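Local atomic coordinates of penicillin-binding protein PbpB (Mycobacterium tuberculosis, PDB entry 6KGU), a protein that synthesises cross-linked peptidoglycan from lipid intermediates for the mycobacterial cell wall and is bound by beta-lactam antibiotics such as aztreonam. Residues A[19-29]-A[190-199]; A[447-458]-A[554-562]. All coordinates share one frame; numbering follows the deposited sequence.

Interaction 1: residues A[19-29]-A[190-199]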
# COMPACT_ATOMS: atom_id res chain seq x y z
N GLY A 19 -15.54 24.71 -5.66
CA GLY A 19 -15.79 23.93 -4.47
C GLY A 19 -14.51 23.59 -3.72
O GLY A 19 -13.39 23.76 -4.20
N SER A 20 -14.69 23.10 -2.50
CA SER A 20 -13.59 22.77 -1.61
C SER A 20 -13.25 21.28 -1.68
O SER A 20 -14.05 20.46 -2.13
CB SER A 20 -13.93 23.15 -0.17
OG SER A 20 -14.09 24.55 -0.03
N ILE A 21 -12.06 20.95 -1.20
CA ILE A 21 -11.63 19.57 -0.99
C ILE A 21 -11.37 19.43 0.51
O ILE A 21 -10.53 20.15 1.06
CB ILE A 21 -10.37 19.21 -1.80
CG1 ILE A 21 -10.61 19.40 -3.31
CG2 ILE A 21 -9.92 17.77 -1.47
CD1 ILE A 21 -9.36 19.19 -4.18
N VAL A 22 -12.10 18.52 1.16
CA VAL A 22 -12.01 18.34 2.61
C VAL A 22 -11.77 16.87 2.91
O VAL A 22 -11.98 16.00 2.06
CB VAL A 22 -13.29 18.85 3.34
CG1 VAL A 22 -13.64 20.26 2.91
CG2 VAL A 22 -14.47 17.91 3.09
N ASP A 23 -11.32 16.59 4.13
CA ASP A 23 -11.09 15.21 4.54
C ASP A 23 -12.40 14.62 5.07
O ASP A 23 -13.44 15.27 5.06
CB ASP A 23 -9.93 15.13 5.54
CG ASP A 23 -10.34 15.43 7.00
OD1 ASP A 23 -11.44 15.96 7.27
OD2 ASP A 23 -9.52 15.14 7.91
N ARG A 24 -12.35 13.36 5.54
CA ARG A 24 -13.57 12.66 5.93
C ARG A 24 -14.32 13.36 7.06
O ARG A 24 -15.53 13.17 7.21
CB ARG A 24 -13.25 11.21 6.32
CG ARG A 24 -12.52 11.03 7.66
CD ARG A 24 -12.08 9.56 7.88
NE ARG A 24 -13.20 8.61 7.95
CZ ARG A 24 -13.50 7.69 7.03
NH1 ARG A 24 -12.77 7.56 5.94
NH2 ARG A 24 -14.53 6.89 7.22
N ASN A 25 -13.63 14.19 7.84
CA ASN A 25 -14.24 14.93 8.94
C ASN A 25 -14.45 16.40 8.60
O ASN A 25 -14.61 17.21 9.51
CB ASN A 25 -13.38 14.78 10.19
CG ASN A 25 -13.15 13.32 10.55
OD1 ASN A 25 -14.09 12.52 10.59
ND2 ASN A 25 -11.89 12.97 10.82
N ASN A 26 -14.42 16.74 7.31
CA ASN A 26 -14.64 18.09 6.80
C ASN A 26 -13.53 19.07 7.17
O ASN A 26 -13.71 20.27 7.04
CB ASN A 26 -16.00 18.64 7.24
CG ASN A 26 -17.09 18.28 6.26
OD1 ASN A 26 -17.58 17.15 6.24
ND2 ASN A 26 -17.45 19.24 5.41
N ASP A 27 -12.37 18.59 7.59
CA ASP A 27 -11.22 19.46 7.73
C ASP A 27 -10.71 19.86 6.35
O ASP A 27 -10.45 19.01 5.50
CB ASP A 27 -10.12 18.76 8.51
CG ASP A 27 -9.01 19.69 8.92
OD1 ASP A 27 -9.33 20.80 9.41
OD2 ASP A 27 -7.83 19.33 8.74
N ARG A 28 -10.59 21.17 6.11
CA ARG A 28 -10.33 21.65 4.76
C ARG A 28 -8.90 21.35 4.32
O ARG A 28 -7.95 21.58 5.07
CB ARG A 28 -10.61 23.15 4.67
CG ARG A 28 -12.09 23.50 4.86
CD ARG A 28 -12.31 25.01 4.81
NE ARG A 28 -11.56 25.71 5.85
CZ ARG A 28 -11.49 27.03 5.96
NH1 ARG A 28 -12.12 27.81 5.08
NH2 ARG A 28 -10.78 27.58 6.95
N LEU A 29 -8.76 20.83 3.11
CA LEU A 29 -7.48 20.71 2.43
C LEU A 29 -7.29 21.80 1.38
O LEU A 29 -6.18 22.31 1.21
CB LEU A 29 -7.36 19.33 1.77
CG LEU A 29 -7.25 18.18 2.77
CD1 LEU A 29 -7.60 16.82 2.14
CD2 LEU A 29 -5.84 18.15 3.39
N GLY A 190 -19.36 25.12 -7.78
CA GLY A 190 -18.65 23.86 -7.64
C GLY A 190 -19.10 23.08 -6.42
O GLY A 190 -19.38 23.65 -5.36
N SER A 191 -19.15 21.77 -6.55
CA SER A 191 -19.47 20.95 -5.39
C SER A 191 -18.21 20.70 -4.56
O SER A 191 -17.08 20.85 -5.04
CB SER A 191 -20.08 19.62 -5.83
OG SER A 191 -21.30 19.83 -6.51
N THR A 192 -18.42 20.34 -3.30
CA THR A 192 -17.33 20.03 -2.40
C THR A 192 -17.04 18.53 -2.41
O THR A 192 -17.96 17.72 -2.38
CB THR A 192 -17.65 20.50 -0.98
OG1 THR A 192 -17.46 21.92 -0.91
CG2 THR A 192 -16.73 19.84 0.05
N VAL A 193 -15.75 18.18 -2.48
CA VAL A 193 -15.30 16.80 -2.58
C VAL A 193 -14.80 16.34 -1.21
O VAL A 193 -13.84 16.91 -0.67
CB VAL A 193 -14.20 16.66 -3.66
CG1 VAL A 193 -13.50 15.31 -3.56
CG2 VAL A 193 -14.79 16.86 -5.07
N VAL A 194 -15.44 15.32 -0.64
CA VAL A 194 -15.09 14.78 0.67
C VAL A 194 -14.23 13.53 0.46
O VAL A 194 -14.69 12.55 -0.13
CB VAL A 194 -16.35 14.42 1.48
CG1 VAL A 194 -15.96 13.90 2.87
CG2 VAL A 194 -17.32 15.63 1.58
N LEU A 195 -12.99 13.57 0.94
CA LEU A 195 -12.08 12.43 0.79
C LEU A 195 -12.25 11.44 1.94
O LEU A 195 -12.76 11.77 3.02
CB LEU A 195 -10.63 12.91 0.73
CG LEU A 195 -10.35 13.96 -0.35
CD1 LEU A 195 -8.90 14.39 -0.35
CD2 LEU A 195 -10.73 13.40 -1.73
N THR A 196 -11.79 10.21 1.71
CA THR A 196 -11.68 9.24 2.79
C THR A 196 -10.53 9.53 3.75
O THR A 196 -10.48 8.93 4.83
CB THR A 196 -11.52 7.82 2.22
OG1 THR A 196 -10.36 7.79 1.37
CG2 THR A 196 -12.74 7.42 1.40
N LEU A 197 -9.59 10.41 3.35
CA LEU A 197 -8.44 10.73 4.18
C LEU A 197 -8.86 11.24 5.56
O LEU A 197 -9.86 11.94 5.71
CB LEU A 197 -7.56 11.81 3.52
CG LEU A 197 -6.86 11.49 2.20
CD1 LEU A 197 -5.98 12.68 1.75
CD2 LEU A 197 -6.02 10.20 2.27
N ASP A 198 -8.07 10.88 6.55
CA ASP A 198 -8.13 11.47 7.88
C ASP A 198 -6.87 12.32 8.03
O ASP A 198 -5.76 11.78 8.08
CB ASP A 198 -8.21 10.37 8.94
CG ASP A 198 -8.26 10.92 10.36
OD1 ASP A 198 -7.50 11.84 10.69
OD2 ASP A 198 -9.06 10.40 11.15
N ASN A 199 -7.06 13.64 8.11
CA ASN A 199 -5.92 14.56 8.08
C ASN A 199 -4.96 14.32 9.24
O ASN A 199 -3.76 14.50 9.07
CB ASN A 199 -6.41 16.01 8.09
CG ASN A 199 -6.86 16.48 6.70
OD1 ASN A 199 -6.76 15.73 5.72
ND2 ASN A 199 -7.35 17.71 6.62

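Interaction 2: residues A[447-458]-A[554-562]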
# COMPACT_ATOMS: atom_id res chain seq x y z
N ARG A 447 1.67 -13.39 12.03
CA ARG A 447 2.20 -12.94 13.31
C ARG A 447 3.62 -13.44 13.53
O ARG A 447 4.41 -12.80 14.24
CB ARG A 447 1.31 -13.41 14.47
CG ARG A 447 -0.04 -12.72 14.56
CD ARG A 447 -0.89 -13.33 15.69
NE ARG A 447 -0.30 -13.14 17.01
CZ ARG A 447 -0.69 -13.76 18.12
NH1 ARG A 447 -1.70 -14.64 18.09
NH2 ARG A 447 -0.08 -13.51 19.26
N ALA A 448 3.97 -14.58 12.93
CA ALA A 448 5.32 -15.12 13.09
C ALA A 448 6.39 -14.18 12.54
O ALA A 448 7.52 -14.17 13.04
CB ALA A 448 5.42 -16.48 12.41
N VAL A 449 6.04 -13.39 11.52
CA VAL A 449 7.02 -12.50 10.91
C VAL A 449 7.53 -11.47 11.92
O VAL A 449 8.71 -11.10 11.89
CB VAL A 449 6.39 -11.82 9.67
CG1 VAL A 449 7.22 -10.60 9.23
CG2 VAL A 449 6.24 -12.85 8.53
N VAL A 450 6.68 -11.02 12.84
CA VAL A 450 7.08 -9.99 13.79
C VAL A 450 7.45 -10.58 15.14
O VAL A 450 7.68 -9.83 16.09
CB VAL A 450 5.99 -8.91 13.95
CG1 VAL A 450 5.63 -8.33 12.59
CG2 VAL A 450 4.76 -9.50 14.63
N GLN A 451 7.54 -11.90 15.24
CA GLN A 451 7.88 -12.53 16.50
C GLN A 451 9.38 -12.50 16.75
O GLN A 451 10.19 -12.81 15.87
CB GLN A 451 7.38 -13.98 16.54
CG GLN A 451 7.84 -14.76 17.77
CD GLN A 451 7.09 -16.07 17.92
OE1 GLN A 451 5.90 -16.07 18.25
NE2 GLN A 451 7.76 -17.18 17.66
N ARG A 452 9.74 -12.15 17.98
CA ARG A 452 11.12 -12.02 18.42
C ARG A 452 11.54 -13.30 19.15
O ARG A 452 10.74 -13.89 19.88
CB ARG A 452 11.24 -10.80 19.34
CG ARG A 452 12.65 -10.27 19.51
CD ARG A 452 12.70 -8.93 20.26
NE ARG A 452 12.52 -7.76 19.41
CZ ARG A 452 13.39 -7.35 18.49
NH1 ARG A 452 14.50 -8.03 18.27
NH2 ARG A 452 13.14 -6.26 17.77
N ASP A 453 12.78 -13.73 18.92
CA ASP A 453 13.29 -14.87 19.68
C ASP A 453 14.77 -14.67 19.97
O ASP A 453 15.60 -14.66 19.06
CB ASP A 453 13.09 -16.20 18.94
CG ASP A 453 13.58 -17.41 19.75
OD1 ASP A 453 13.98 -17.21 20.92
OD2 ASP A 453 13.57 -18.55 19.25
N PRO A 454 15.14 -14.52 21.25
CA PRO A 454 16.56 -14.34 21.59
C PRO A 454 17.45 -15.47 21.08
O PRO A 454 18.55 -15.21 20.59
CB PRO A 454 16.55 -14.28 23.12
CG PRO A 454 15.17 -13.85 23.48
CD PRO A 454 14.27 -14.44 22.44
N MET A 455 16.98 -16.72 21.15
CA MET A 455 17.73 -17.86 20.64
C MET A 455 17.67 -17.98 19.12
O MET A 455 18.14 -18.98 18.58
CB MET A 455 17.23 -19.15 21.28
CG MET A 455 17.59 -19.28 22.75
SD MET A 455 19.37 -19.19 23.01
CE MET A 455 19.96 -20.53 21.97
N GLY A 456 17.09 -17.00 18.43
CA GLY A 456 17.07 -16.98 16.98
C GLY A 456 16.10 -17.96 16.35
O GLY A 456 15.51 -17.66 15.30
N TYR A 457 15.91 -19.12 16.98
CA TYR A 457 15.23 -20.22 16.30
C TYR A 457 13.81 -19.85 15.90
O TYR A 457 13.38 -20.15 14.78
CB TYR A 457 15.25 -21.47 17.18
CG TYR A 457 16.64 -22.07 17.35
CD1 TYR A 457 17.37 -22.51 16.24
CD2 TYR A 457 17.24 -22.18 18.61
CE1 TYR A 457 18.65 -23.04 16.38
CE2 TYR A 457 18.52 -22.72 18.76
CZ TYR A 457 19.21 -23.14 17.64
OH TYR A 457 20.48 -23.68 17.77
N GLN A 458 13.06 -19.17 16.77
CA GLN A 458 11.66 -18.85 16.48
C GLN A 458 11.45 -17.37 16.17
O GLN A 458 10.40 -16.81 16.50
CB GLN A 458 10.73 -19.29 17.62
CG GLN A 458 10.96 -20.69 18.18
CD GLN A 458 10.91 -21.77 17.12
OE1 GLN A 458 10.27 -21.61 16.07
NE2 GLN A 458 11.59 -22.88 17.38
N GLY A 554 -1.02 -15.27 22.65
CA GLY A 554 -0.96 -16.56 23.34
C GLY A 554 0.44 -17.11 23.54
O GLY A 554 1.34 -16.40 24.01
N PRO A 555 0.65 -18.38 23.21
CA PRO A 555 2.00 -18.96 23.27
C PRO A 555 2.78 -18.65 22.01
O PRO A 555 2.18 -18.34 20.97
CB PRO A 555 1.72 -20.46 23.41
CG PRO A 555 0.41 -20.66 22.68
CD PRO A 555 -0.37 -19.36 22.81
N PRO A 556 4.11 -18.72 22.05
CA PRO A 556 4.91 -18.36 20.87
C PRO A 556 4.63 -19.29 19.69
O PRO A 556 4.50 -20.51 19.85
CB PRO A 556 6.36 -18.49 21.36
CG PRO A 556 6.28 -18.44 22.86
CD PRO A 556 4.95 -19.02 23.23
N LEU A 557 4.55 -18.71 18.50
CA LEU A 557 4.38 -19.52 17.30
C LEU A 557 5.65 -20.30 17.02
O LEU A 557 6.76 -19.85 17.32
CB LEU A 557 4.03 -18.63 16.10
CG LEU A 557 2.77 -17.74 16.15
CD1 LEU A 557 2.94 -16.51 17.05
CD2 LEU A 557 2.37 -17.28 14.76
N VAL A 558 5.49 -21.49 16.45
CA VAL A 558 6.62 -22.34 16.10
C VAL A 558 6.89 -22.20 14.61
O VAL A 558 6.07 -22.59 13.77
CB VAL A 558 6.39 -23.80 16.48
CG1 VAL A 558 7.60 -24.62 16.05
CG2 VAL A 558 6.15 -23.92 17.99
N LEU A 559 8.07 -21.68 14.29
CA LEU A 559 8.56 -21.51 12.92
C LEU A 559 9.49 -22.63 12.49
O LEU A 559 9.61 -22.91 11.29
CB LEU A 559 9.31 -20.18 12.78
CG LEU A 559 8.57 -18.83 12.91
CD1 LEU A 559 7.96 -18.63 14.29
CD2 LEU A 559 9.54 -17.68 12.57
N GLN A 560 10.15 -23.25 13.46
CA GLN A 560 11.15 -24.27 13.20
C GLN A 560 10.96 -25.36 14.24
O GLN A 560 10.97 -25.08 15.44
CB GLN A 560 12.55 -23.66 13.29
CG GLN A 560 13.68 -24.52 12.84
CD GLN A 560 15.02 -23.80 12.99
OE1 GLN A 560 15.15 -22.63 12.62
NE2 GLN A 560 16.01 -24.50 13.53
N ALA A 561 10.75 -26.58 13.78
CA ALA A 561 10.49 -27.72 14.64
C ALA A 561 11.84 -28.31 15.09
O ALA A 561 12.88 -27.65 14.99
CB ALA A 561 9.61 -28.74 13.91
N THR A 562 11.83 -29.55 15.57
CA THR A 562 13.06 -30.27 15.86
C THR A 562 13.63 -30.84 14.57
O THR A 562 14.83 -30.80 14.32
CB THR A 562 12.83 -31.40 16.89
OG1 THR A 562 12.26 -30.86 18.09
CG2 THR A 562 14.14 -32.12 17.24

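Interaction 1: residues A[19-29]-A[190-199]
Asp23 meets Asn199 where the paired strands 21-22 and 192-195 run out, and its side chain ties the two segments together atom by atom. Asp23 CB sits 3.2 Å from Leu197 O and also touches Asn199 OD1. With chi1 at 83°, CG stands between the backbone N and the carbonyl carbon, and the carboxylate splits its work. Asp23 OD2 turns its anti lone pair to the backbone N of Asn199, the first residue of helix 199-216, at 2.9 Å. OD1 looks back into its own loop and takes N-H groups from opposite faces of the carboxylate plane: that of Asn25, two residues on, makes an Asx turn within the type I turn 23-26, and Asp27 N adds a second bond. Asn199 ND2 in turn donates to Asp27 OD2 (2.7 Å, 169°). At the second residue of the turn, Arg24 N bonds Leu197 O almost straight, while Arg24 NH1 meets Thr196 O at 2.9 Å in the guanidinium plane and also pairs with Glu232. Upstream, Ser20 O, Val22 N and Val22 O bond Val193 N, Val193 O and Leu195 N in turn. Ile21 CG2 and Leu29 CD1 both pack on Leu195 CD1. This is a parallel strand pairing inside the mixed sheet, with the type I turn after strand 21-22 tied through Asp23 to the first turn of helix 199-216.

Interaction 2: residues A[447-458]-A[554-562]
Gln458 and Gln451 each lay a side-chain amide against the backbone of 557-560. Gln458 OE1 takes two N-H groups, Leu559 N at 2.8 Å and Gln560 N at 3.1 Å, the second on a lone pair in the carbonyl plane. Gln458 NE2 returns a bond to Gln560 O (3.0 Å), so three bonds fix the amide's rotation; a bend at chi2 (-55°) folds the chain back to reach them. Gln451 reaches out extended, with CG anti to the backbone N (chi1 173°). Gln451 OE1 accepts from Leu557 N at 3.0 Å while Gln451 NE2 gives one hydrogen to Leu557 O (2.9 Å) and the other to Gln458 O, linking the two glutamine residues. Further out, Leu557 CD2 lies 3.9 Å from Ala448 CB, and Leu559 CD1 presses on the same methyl at 3.8 Å. Gln560 NE2 approaches Tyr457 CD1 obliquely, amide and ring planes nearly perpendicular. The loop 447-458 follows helix 436-445, and the C-terminal residues 554-562 come after helix 531-544. Helix 317-323 adjoins both, with Ala448 on Thr318 and Leu559 and Gln560 on Lys323, while Arg447 and Val449 touch strand 473-483.

Interaction 1 is largely buried and interaction 2 lies at the surface; they share no element, sit on opposite sides of the chain's centre and keep their nearest atoms about 24 Å apart. In 19-29 with 190-199, regular main-chain bonds between strands are extended by charged side chains at a turn. In 447-458 with 554-562 neither partner is a strand, and neutral glutamine amides supply all the hydrogen bonds that cross. The apolar parts differ too: Ile21, Leu29 and Leu195 pack together on the sheet itself, whereas Ala448 receives two leucines of a C-terminal tail. Both lie away from the predicted acyl-ester serine, 447-458 belonging to the transpeptidase domain, with the C-terminal tail packed on it.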